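Local coordinates for peptidoglycan-N-acetylmuramic acid deacetylase PdaC (Bacillus subtilis subsp. subtilis str. 168, PDB 6H8N), which removes N-acetyl groups from N-acetylmuramic acid residues of peptidoglycan, conferring resistance to lysozyme, and also deacetylates chitin oligomers, at residues A[147-152]-A[175-181]; A[55-59]-A[94-100]. The protein carries 1 engineered substitution. All blocks are in the same frame, centred on the assembly; numbering follows the deposited sequence. Where two conformers were deposited one is given.

Contact 1 (A[147-152]-A[175-181])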
loop_
_atom_site.group_PDB
_atom_site.type_symbol
_atom_site.label_atom_id
_atom_site.label_comp_id
_atom_site.label_asym_id
_atom_site.label_seq_id
_atom_site.Cartn_x
_atom_site.Cartn_y
_atom_site.Cartn_z
ATOM N N MET A 147 11.038 5.375 11.106
ATOM C CA MET A 147 11.590 6.718 11.011
ATOM C C MET A 147 13.095 6.698 10.774
ATOM O O MET A 147 13.617 7.591 10.092
ATOM C CB MET A 147 11.241 7.538 12.251
ATOM C CG MET A 147 9.765 7.806 12.445
ATOM S SD MET A 147 8.906 8.497 11.011
ATOM C CE MET A 147 9.804 10.024 10.772
ATOM N N ASN A 148 13.800 5.677 11.263
ATOM C CA ASN A 148 15.228 5.589 11.012
ATOM C C ASN A 148 15.529 5.220 9.564
ATOM O O ASN A 148 16.600 5.569 9.053
ATOM C CB ASN A 148 15.878 4.596 11.968
ATOM C CG ASN A 148 15.932 5.110 13.387
ATOM O OD1 ASN A 148 15.750 6.299 13.635
ATOM N ND2 ASN A 148 16.165 4.212 14.328
ATOM N N GLN A 149 14.616 4.524 8.888
ATOM C CA GLN A 149 14.829 4.076 7.518
ATOM C C GLN A 149 14.116 4.931 6.478
ATOM O O GLN A 149 14.358 4.750 5.277
ATOM C CB GLN A 149 14.370 2.622 7.383
ATOM C CG GLN A 149 15.202 1.651 8.203
ATOM C CD GLN A 149 14.611 0.255 8.224
ATOM O OE1 GLN A 149 14.459 -0.387 7.187
ATOM N NE2 GLN A 149 14.271 -0.223 9.420
ATOM N N ALA A 150 13.236 5.824 6.894
ATOM C CA ALA A 150 12.468 6.608 5.940
ATOM C C ALA A 150 13.401 7.486 5.116
ATOM O O ALA A 150 14.436 7.962 5.590
ATOM C CB ALA A 150 11.460 7.483 6.677
ATOM N N GLY A 151 13.022 7.698 3.860
ATOM C CA GLY A 151 13.740 8.607 2.991
ATOM C C GLY A 151 12.919 8.839 1.750
ATOM O O GLY A 151 11.958 8.122 1.485
ATOM N N ASP A 152 13.293 9.880 1.014
ATOM C CA ASP A 152 12.620 10.199 -0.230
ATOM C C ASP A 152 12.576 8.984 -1.144
ATOM O O ASP A 152 13.561 8.250 -1.294
ATOM C CB ASP A 152 13.372 11.318 -0.933
ATOM C CG ASP A 152 12.787 11.631 -2.289
ATOM O OD1 ASP A 152 11.677 12.189 -2.348
ATOM O OD2 ASP A 152 13.460 11.284 -3.290
ATOM N N LYS A 175 5.054 12.531 11.988
ATOM C CA LYS A 175 6.470 12.876 11.916
ATOM C C LYS A 175 6.939 13.076 10.480
ATOM O O LYS A 175 7.716 13.991 10.201
ATOM C CB LYS A 175 7.308 11.838 12.656
ATOM C CG LYS A 175 7.107 11.912 14.149
ATOM C CD LYS A 175 8.027 10.993 14.900
ATOM C CE LYS A 175 8.040 11.378 16.378
ATOM N NZ LYS A 175 8.769 10.407 17.192
ATOM N N LEU A 176 6.491 12.231 9.553
ATOM C CA LEU A 176 6.866 12.432 8.155
ATOM C C LEU A 176 6.276 13.722 7.605
ATOM O O LEU A 176 6.952 14.446 6.859
ATOM C CB LEU A 176 6.442 11.242 7.296
ATOM C CG LEU A 176 7.154 9.924 7.582
ATOM C CD1 LEU A 176 6.422 8.801 6.839
ATOM C CD2 LEU A 176 8.628 9.995 7.185
ATOM N N THR A 177 5.035 14.033 7.972
ATOM C CA THR A 177 4.437 15.294 7.553
ATOM C C THR A 177 5.223 16.467 8.127
ATOM O O THR A 177 5.516 17.434 7.410
ATOM C CB THR A 177 2.958 15.329 7.958
ATOM O OG1 THR A 177 2.274 14.238 7.333
ATOM C CG2 THR A 177 2.309 16.629 7.520
ATOM N N ASP A 178 5.598 16.384 9.405
ATOM C CA ASP A 178 6.374 17.453 10.033
ATOM C C ASP A 178 7.720 17.627 9.337
ATOM O O ASP A 178 8.264 18.742 9.299
ATOM C CB ASP A 178 6.623 17.143 11.516
ATOM C CG ASP A 178 5.411 17.384 12.425
ATOM O OD1 ASP A 178 4.410 18.025 12.033
ATOM O OD2 ASP A 178 5.497 16.944 13.605
ATOM N N GLN A 179 8.299 16.547 8.818
ATOM C CA GLN A 179 9.565 16.601 8.090
ATOM C C GLN A 179 9.419 17.089 6.653
ATOM O O GLN A 179 10.437 17.212 5.957
ATOM C CB GLN A 179 10.253 15.233 8.097
ATOM C CG GLN A 179 10.816 14.833 9.440
ATOM C CD GLN A 179 11.635 13.597 9.328
ATOM O OE1 GLN A 179 12.163 13.310 8.255
ATOM N NE2 GLN A 179 11.769 12.857 10.420
ATOM N N GLY A 180 8.215 17.371 6.186
ATOM C CA GLY A 180 8.035 17.905 4.856
ATOM C C GLY A 180 7.830 16.886 3.758
ATOM O O GLY A 180 7.878 17.255 2.576
ATOM N N TYR A 181 7.608 15.621 4.089
ATOM C CA TYR A 181 7.288 14.642 3.062
ATOM C C TYR A 181 5.867 14.824 2.552
ATOM O O TYR A 181 4.946 15.103 3.320
ATOM C CB TYR A 181 7.382 13.234 3.627
ATOM C CG TYR A 181 8.754 12.712 3.861
ATOM C CD1 TYR A 181 9.398 12.930 5.069
ATOM C CD2 TYR A 181 9.404 11.964 2.898
ATOM C CE1 TYR A 181 10.652 12.420 5.309
ATOM C CE2 TYR A 181 10.654 11.449 3.118
ATOM C CZ TYR A 181 11.281 11.683 4.327
ATOM O OH TYR A 181 12.525 11.141 4.522
HETATM O O HOH W 1 13.594 10.486 10.769
#
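Met-147, near the end of helix 139-149, reaches across to Leu-176, Lys-175 and Gln-179 on the last turn of helix 163-178 and the residue beyond it. From CB the chain runs to CG and then doubles round, because chi2 (-51°) and chi3 (-60°) are both bent. SD is thereby brought to 4.1 Å from both Lys-175 CB and Leu-176 CG, and CE drops into the groove between the three residues. There CE lies 3.5 Å from Gln-179 NE2 and also packs on Lys-175 CB and Leu-176 CD2. The same Leu-176 CD2 also meets Ala-150 CB at 3.8 Å, so one methyl bridges the end of the first helix and the loop after it. The NE2 of Gln-179, whose side chain runs past Met-147 in the opposite direction, donates a hydrogen bond to a water 3.0 Å from NE2, and that water donates in turn to Met-147 O. Farther along both segments, past Ala-150, Tyr-181 follows the Schellman motif that ends helix 163-178 at Gly-180. Its OH stands 3.2 Å from Gly-151 CA, and its ring turns an edge to Asp-152 N, while Lys-10 makes a cation-pi contact with the ring. Asp-152 is held by a salt bridge to Arg-196 and a bond from Val-11 N on strand 11-17. The two helix ends of the NodB homology domain, with the turns leading to strands 155-159 and 182-183, are thus joined directly by thioether, methyl and ring-edge packing, and the polar link between them is indirect, through one water.

Contact 2 (A[55-59]-A[94-100]); sequences LIRML and IEKISGY
Leu-55 sets its CG opposite the backbone N (chi1 171°), which lays CD2 against Ile-94, Ile-97 and Ser-98, while Leu-59 holds its CG beside the backbone N and spreads its two methyls over Ser-98 and Tyr-100. Leu-55 CD2 comes to 4.1 Å from Ile-94 CG2 and 4.0 Å from Ser-98 OG. Ile-56, bent at chi2, brings CD1 to 3.8 Å from Ser-98 CB and close to Ile-97 O as well. Leu-59 CD1 rests on the same serine, and Leu-59 CD2 sits over one face of the Tyr-100 ring, 3.6 Å from its centroid and 20° off the normal, a CH-pi contact. Helices 52-60 and 80-98 lie outside the parallel sheet of the distorted beta/alpha barrel of the family 4 carbohydrate esterases (NodB homology domain), and the local segments cross at -75°. Leu-55 and Leu-59 also touch Val-65 of strand 64-67, and Ile-94 rests on Val-43 of strand 40-43. Ser-98 OG lies among methyls, yet its polar needs are met within its own segment: it donates to Ile-94 O at 2.7 Å, from above the carbonyl plane, and accepts from Tyr-100 N at 3.1 Å, an ST turn. Ile-94 O takes Ser-98 N too, so two donors share it. Past Gly-99, with its positive phi, the chain brings the Tyr-100 ring face against Leu-59, and its OH is bonded to Val-65 N at the sheet.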
loop_
_atom_site.group_PDB
_atom_site.type_symbol
_atom_site.label_atom_id
_atom_site.label_comp_id
_atom_site.label_asym_id
_atom_site.label_seq_id
_atom_site.Cartn_x
_atom_site.Cartn_y
_atom_site.Cartn_z
ATOM N N LEU A 55 -13.780 -0.166 2.332
ATOM C CA LEU A 55 -13.268 0.016 0.972
ATOM C C LEU A 55 -13.790 1.319 0.383
ATOM O O LEU A 55 -13.032 2.101 -0.195
ATOM C CB LEU A 55 -13.699 -1.159 0.090
ATOM C CG LEU A 55 -13.410 -0.990 -1.390
ATOM C CD1 LEU A 55 -11.922 -0.906 -1.655
ATOM C CD2 LEU A 55 -14.044 -2.094 -2.191
ATOM N N ILE A 56 -15.100 1.560 0.499
ATOM C CA ILE A 56 -15.646 2.802 -0.026
ATOM C C ILE A 56 -14.976 4.005 0.624
ATOM O O ILE A 56 -14.616 4.966 -0.061
ATOM C CB ILE A 56 -17.186 2.833 0.108
ATOM C CG1 ILE A 56 -17.847 1.729 -0.726
ATOM C CG2 ILE A 56 -17.723 4.214 -0.266
ATOM C CD1 ILE A 56 -17.597 1.833 -2.197
ATOM N N ARG A 57 -14.805 3.978 1.945
ATOM C CA ARG A 57 -14.202 5.119 2.618
ATOM C C ARG A 57 -12.777 5.382 2.131
ATOM O O ARG A 57 -12.400 6.531 1.862
ATOM C CB ARG A 57 -14.226 4.938 4.136
ATOM C CG ARG A 57 -13.676 6.163 4.847
ATOM C CD ARG A 57 -13.718 6.126 6.375
ATOM N NE ARG A 57 -12.948 7.292 6.765
ATOM C CZ ARG A 57 -12.246 7.450 7.878
ATOM N NH1 ARG A 57 -12.258 6.529 8.828
ATOM N NH2 ARG A 57 -11.516 8.545 8.014
ATOM N N MET A 58 -11.958 4.337 2.015
ATOM C CA MET A 58 -10.581 4.589 1.627
ATOM C C MET A 58 -10.510 5.187 0.229
ATOM O O MET A 58 -9.698 6.088 -0.020
ATOM C CB MET A 58 -9.707 3.345 1.782
ATOM C CG MET A 58 -10.087 2.174 0.989
ATOM S SD MET A 58 -9.036 0.709 1.369
ATOM C CE MET A 58 -9.203 0.419 3.103
ATOM N N LEU A 59 -11.385 4.731 -0.690
ATOM C CA LEU A 59 -11.433 5.300 -2.039
ATOM C C LEU A 59 -11.971 6.723 -2.025
ATOM O O LEU A 59 -11.442 7.597 -2.719
ATOM C CB LEU A 59 -12.310 4.434 -2.938
ATOM C CG LEU A 59 -11.756 3.071 -3.329
ATOM C CD1 LEU A 59 -12.874 2.249 -3.997
ATOM C CD2 LEU A 59 -10.581 3.218 -4.254
ATOM N N ILE A 94 -13.978 -6.330 -5.144
ATOM C CA ILE A 94 -13.738 -4.892 -5.148
ATOM C C ILE A 94 -14.596 -4.224 -6.215
ATOM O O ILE A 94 -15.224 -3.188 -5.970
ATOM C CB ILE A 94 -12.244 -4.604 -5.326
ATOM C CG1 ILE A 94 -11.475 -5.099 -4.102
ATOM C CG2 ILE A 94 -11.988 -3.112 -5.602
ATOM C CD1 ILE A 94 -9.977 -5.141 -4.308
ATOM N N GLU A 95 -14.674 -4.829 -7.406
ATOM C CA GLU A 95 -15.501 -4.282 -8.481
ATOM C C GLU A 95 -16.979 -4.270 -8.104
ATOM O O GLU A 95 -17.691 -3.289 -8.362
ATOM C CB GLU A 95 -15.269 -5.113 -9.744
ATOM C CG GLU A 95 -16.333 -4.991 -10.842
ATOM C CD GLU A 95 -16.352 -3.645 -11.523
ATOM O OE1 GLU A 95 -17.255 -3.442 -12.365
ATOM O OE2 GLU A 95 -15.484 -2.805 -11.248
ATOM N N LYS A 96 -17.458 -5.347 -7.485
ATOM C CA LYS A 96 -18.870 -5.469 -7.128
ATOM C C LYS A 96 -19.304 -4.421 -6.116
ATOM O O LYS A 96 -20.462 -3.989 -6.127
ATOM C CB LYS A 96 -19.116 -6.869 -6.566
ATOM C CG LYS A 96 -20.542 -7.234 -6.259
ATOM C CD LYS A 96 -20.638 -8.740 -6.005
ATOM C CE LYS A 96 -20.922 -9.050 -4.551
ATOM N NZ LYS A 96 -22.314 -8.668 -4.186
ATOM N N ILE A 97 -18.414 -4.035 -5.212
ATOM C CA ILE A 97 -18.739 -3.063 -4.178
ATOM C C ILE A 97 -18.564 -1.634 -4.666
ATOM O O ILE A 97 -19.320 -0.749 -4.262
ATOM C CB ILE A 97 -17.875 -3.336 -2.933
ATOM C CG1 ILE A 97 -18.283 -4.667 -2.299
ATOM C CG2 ILE A 97 -17.961 -2.177 -1.936
ATOM C CD1 ILE A 97 -17.262 -5.199 -1.351
ATOM N N SER A 98 -17.554 -1.391 -5.496
ATOM C CA SER A 98 -17.074 -0.037 -5.748
ATOM C C SER A 98 -16.946 0.337 -7.214
ATOM O O SER A 98 -16.760 1.524 -7.502
ATOM C CB SER A 98 -15.697 0.157 -5.086
ATOM O OG SER A 98 -14.683 -0.534 -5.793
ATOM N N GLY A 99 -16.971 -0.617 -8.139
ATOM C CA GLY A 99 -16.699 -0.300 -9.529
ATOM C C GLY A 99 -15.260 0.037 -9.833
ATOM O O GLY A 99 -14.964 0.476 -10.951
ATOM N N TYR A 100 -14.356 -0.138 -8.868
ATOM C CA TYR A 100 -12.930 0.136 -9.046
ATOM C C TYR A 100 -12.199 -1.148 -9.406
ATOM O O TYR A 100 -12.495 -2.213 -8.858
ATOM C CB TYR A 100 -12.407 0.683 -7.723
ATOM C CG TYR A 100 -10.947 1.106 -7.574
ATOM C CD1 TYR A 100 -10.592 2.456 -7.668
ATOM C CD2 TYR A 100 -9.974 0.203 -7.158
ATOM C CE1 TYR A 100 -9.281 2.879 -7.444
ATOM C CE2 TYR A 100 -8.646 0.597 -6.988
ATOM C CZ TYR A 100 -8.313 1.956 -7.075
ATOM O OH TYR A 100 -7.004 2.413 -6.817
#

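How the contacts relate
Contacts 1 and 2, both in the C-terminal polysaccharide deacetylase part of the longer protein, lie on opposite sides of the chain's centre, with centres 29 Å apart, and share no helix. Contact 1 sits at the surface and joins the C-terminal ends of helices 139-149 and 163-178; contact 2, partly buried, joins that of helix 80-98 to helix 52-60. Each anchors on the parallel sheet: strands 11-17 and 182-183 for contact 1, 40-43 and 64-67 for contact 2. Near the solvent, 147-152/175-181 mixes a thioether with a water bridge and charged neighbours, whereas 55-59/94-100 relies on branched aliphatic side chains and one tyrosine face. Ile-94's side chain is about 13 Å from the zinc ion.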